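Local coordinates for protein beta-glucosidase (Pseudoalteromonas sp., PDB 3F95) that probably acts as a beta-glucosidase on beta-1,3/1,4-glucans, this chain being its extra C-terminal beta-sandwich domain rather than its catalytic part, at residues Leu9-Ser13 with Tyr54-Arg59. Sequence-based numbering, arbitrary orientation.
Sequences LFVRS and YQEDGR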
ATOM      1  N   LEU A   9      10.349  -1.065  -3.290  1.00 15.29           N
ATOM      2  CA  LEU A   9       9.372  -2.131  -3.547  1.00 14.76           C
ATOM      3  C   LEU A   9       8.528  -1.815  -4.768  1.00 14.96           C
ATOM      4  O   LEU A   9       8.202  -2.710  -5.577  1.00 15.10           O
ATOM      5  CB  LEU A   9       8.452  -2.351  -2.334  1.00 15.22           C
ATOM      6  CG  LEU A   9       9.144  -2.754  -1.009  1.00 15.92           C
ATOM      7  CD1 LEU A   9       8.139  -2.798   0.151  1.00 18.49           C
ATOM      8  CD2 LEU A   9       9.878  -4.092  -1.132  1.00 17.84           C
ATOM      9  N   PHE A  10       8.121  -0.550  -4.862  1.00 14.12           N
ATOM     10  CA  PHE A  10       7.491  -0.037  -6.070  1.00 13.90           C
ATOM     11  C   PHE A  10       7.895   1.405  -6.283  1.00 14.51           C
ATOM     12  O   PHE A  10       7.240   2.318  -5.800  1.00 13.67           O
ATOM     13  CB  PHE A  10       5.954  -0.181  -6.082  1.00 14.03           C
ATOM     14  CG  PHE A  10       5.316   0.354  -7.342  1.00 14.87           C
ATOM     15  CD1 PHE A  10       5.258  -0.433  -8.507  1.00 16.60           C
ATOM     16  CD2 PHE A  10       4.803   1.650  -7.389  1.00 15.68           C
ATOM     17  CE1 PHE A  10       4.686   0.084  -9.693  1.00 18.50           C
ATOM     18  CE2 PHE A  10       4.249   2.172  -8.572  1.00 16.91           C
ATOM     19  CZ  PHE A  10       4.191   1.386  -9.720  1.00 16.65           C
ATOM     20  N   VAL A  11       8.999   1.592  -6.990  1.00 15.29           N
ATOM     21  CA  VAL A  11       9.468   2.937  -7.328  1.00 15.47           C
ATOM     22  C   VAL A  11       9.551   3.003  -8.850  1.00 15.88           C
ATOM     23  O   VAL A  11      10.550   2.593  -9.482  1.00 15.74           O
ATOM     24  CB  VAL A  11      10.828   3.342  -6.627  1.00 15.60           C
ATOM     25  CG1 VAL A  11      11.149   4.823  -6.946  1.00 16.66           C
ATOM     26  CG2 VAL A  11      10.757   3.136  -5.084  1.00 14.28           C
ATOM     27  N   ARG A  12       8.469   3.525  -9.420  1.00 15.80           N
ATOM     28  CA  ARG A  12       8.214   3.575 -10.853  1.00 16.88           C
ATOM     29  C   ARG A  12       7.843   2.223 -11.483  1.00 18.04           C
ATOM     30  O   ARG A  12       7.112   2.202 -12.469  1.00 20.24           O
ATOM     31  CB  ARG A  12       9.371   4.197 -11.631  1.00 17.28           C
ATOM     32  CG  ARG A  12       9.733   5.613 -11.165  1.00 17.44           C
ATOM     33  CD  ARG A  12      10.656   6.286 -12.193  1.00 15.94           C
ATOM     34  NE  ARG A  12      10.015   6.477 -13.499  1.00 17.40           N
ATOM     35  CZ  ARG A  12      10.638   6.974 -14.571  1.00 18.63           C
ATOM     36  NH1 ARG A  12      11.927   7.363 -14.499  1.00 16.27           N
ATOM     37  NH2 ARG A  12       9.981   7.121 -15.705  1.00 15.35           N
ATOM     38  N   SER A  13       8.346   1.132 -10.922  1.00 18.02           N
ATOM     39  CA  SER A  13       7.983  -0.222 -11.337  1.00 18.54           C
ATOM     40  C   SER A  13       8.161  -1.169 -10.160  1.00 18.21           C
ATOM     41  O   SER A  13       8.880  -0.853  -9.205  1.00 16.84           O
ATOM     42  CB  SER A  13       8.872  -0.663 -12.489  1.00 20.24           C
ATOM     43  OG  SER A  13      10.197  -0.787 -12.032  1.00 25.59           O
ATOM     44  N   TYR A  54       6.540  11.165 -13.202  1.00 19.30           N
ATOM     45  CA  TYR A  54       6.809  10.664 -14.563  1.00 20.00           C
ATOM     46  C   TYR A  54       5.507  10.102 -15.114  1.00 20.30           C
ATOM     47  O   TYR A  54       4.518   9.995 -14.354  1.00 22.28           O
ATOM     48  CB  TYR A  54       7.893   9.547 -14.545  1.00 19.34           C
ATOM     49  CG  TYR A  54       9.144   9.964 -13.844  1.00 20.51           C
ATOM     50  CD1 TYR A  54      10.174  10.610 -14.540  1.00 20.67           C
ATOM     51  CD2 TYR A  54       9.298   9.749 -12.466  1.00 21.17           C
ATOM     52  CE1 TYR A  54      11.319  11.039 -13.873  1.00 21.45           C
ATOM     53  CE2 TYR A  54      10.420  10.159 -11.804  1.00 21.28           C
ATOM     54  CZ  TYR A  54      11.435  10.807 -12.508  1.00 20.95           C
ATOM     55  OH  TYR A  54      12.549  11.191 -11.820  1.00 21.63           O
ATOM     56  N   GLN A  55       5.461   9.763 -16.405  1.00 20.19           N
ATOM     57  CA  GLN A  55       4.314   9.011 -16.939  0.50 20.24           C
ATOM     58  C   GLN A  55       4.264   7.649 -16.236  1.00 19.86           C
ATOM     59  O   GLN A  55       5.271   6.954 -16.137  1.00 19.46           O
ATOM     60  CB  GLN A  55       4.260   8.876 -18.499  0.50 20.62           C
ATOM     61  CG  GLN A  55       5.555   9.116 -19.355  0.50 22.23           C
ATOM     62  CD  GLN A  55       5.463   8.643 -20.838  0.50 21.42           C
ATOM     63  OE1 GLN A  55       6.481   8.292 -21.470  0.50 19.49           O
ATOM     64  NE2 GLN A  55       4.247   8.647 -21.394  0.50 23.64           N
ATOM     65  N   GLU A  56       3.089   7.309 -15.714  1.00 18.77           N
ATOM     66  CA  GLU A  56       2.817   6.007 -15.126  1.00 18.40           C
ATOM     67  C   GLU A  56       3.649   5.578 -13.919  1.00 17.20           C
ATOM     68  O   GLU A  56       3.815   4.369 -13.706  1.00 16.50           O
ATOM     69  CB  GLU A  56       2.835   4.914 -16.215  1.00 19.33           C
ATOM     70  CG  GLU A  56       1.868   5.223 -17.369  1.00 24.80           C
ATOM     71  CD  GLU A  56       1.446   3.967 -18.100  1.00 31.82           C
ATOM     72  OE1 GLU A  56       2.335   3.195 -18.502  1.00 34.84           O
ATOM     73  OE2 GLU A  56       0.227   3.745 -18.280  1.00 37.39           O
ATOM     74  N   ASP A  57       4.154   6.531 -13.117  1.00 14.76           N
ATOM     75  CA  ASP A  57       4.914   6.133 -11.925  1.00 15.50           C
ATOM     76  C   ASP A  57       4.037   5.814 -10.708  1.00 14.43           C
ATOM     77  O   ASP A  57       4.545   5.373  -9.682  1.00 15.80           O
ATOM     78  CB  ASP A  57       6.020   7.141 -11.557  1.00 15.29           C
ATOM     79  CG  ASP A  57       5.479   8.499 -11.176  1.00 17.59           C
ATOM     80  OD1 ASP A  57       4.341   8.824 -11.573  1.00 20.27           O
ATOM     81  OD2 ASP A  57       6.210   9.248 -10.501  1.00 18.45           O
ATOM     82  N   GLY A  58       2.725   6.021 -10.833  1.00 14.11           N
ATOM     83  CA  GLY A  58       1.789   5.728  -9.741  1.00 12.37           C
ATOM     84  C   GLY A  58       0.757   4.689 -10.178  1.00 12.35           C
ATOM     85  O   GLY A  58       0.611   4.402 -11.365  1.00 12.10           O
ATOM     86  N   ARG A  59       0.011   4.164  -9.218  1.00 11.70           N
ATOM     87  CA  ARG A  59      -1.110   3.301  -9.556  1.00 10.78           C
ATOM     88  C   ARG A  59      -2.317   3.804  -8.799  1.00 11.40           C
ATOM     89  O   ARG A  59      -2.243   4.037  -7.584  1.00 11.28           O
ATOM     90  CB  ARG A  59      -0.795   1.849  -9.202  1.00 12.08           C
ATOM     91  CG  ARG A  59       0.357   1.246 -10.011  1.00 12.67           C
ATOM     92  CD  ARG A  59      -0.061   0.876 -11.446  1.00 15.56           C
ATOM     93  NE  ARG A  59       1.090   0.315 -12.174  1.00 15.25           N
ATOM     94  CZ  ARG A  59       2.061   1.042 -12.726  1.00 16.01           C
ATOM     95  NH1 ARG A  59       2.043   2.375 -12.635  1.00 12.83           N
ATOM     96  NH2 ARG A  59       3.054   0.423 -13.372  1.00 17.14           N
TER
HETATM   97  O   HOH W   1       6.559   5.087  -7.991  1.00 15.05           O
HETATM   98  O   HOH W   2       7.411   5.761 -14.395  1.00 18.79           O
HETATM   99  O   HOH W   3       5.112   1.957 -14.174  1.00 21.15           O
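Two torsions set up the contact between Arg12 and Tyr54: a bend at chi3 of Arg12 (63°) lays its guanidinium over the ring, and chi1 of Tyr54 (-53°), CG anti to the carbonyl carbon, presents the ring face to it. The two groups stack flat, planes 10° apart, with Arg12 CZ 3.7 Å from the centroid of the Tyr54 ring, a cation-pi pair between two solvent-exposed residues. Deeper in, the Phe10 ring meets Arg59 edge-on: Phe10 CZ lies 3.7 Å from Arg59 CZ, over the centre of the guanidinium face. Arg59 NH1 donates to Glu56 O (2.9 Å) and Gly58 O (2.8 Å), both in the guanidinium plane, while Gly34 O accepts from NE; its orientation is thereby fixed. A leucine in place of Arg59 would probably strip Glu56 O and Gly58 O of the NH1 bonds and water 3 of its NH2 donor. In this beta-sandwich, galactose-binding-like by family, the loop between strands 6-8 and 18-24 thus packs on the type II beta turn leading into strand 58-63. Direct contact is cation-pi and aromatic-edge; the hydrogen-bonded links run through three waters, joining Arg12 N to Asp57 O, Arg12 NE to Gln55 O, and Arg12 O to Glu56 O and Arg59 NH2.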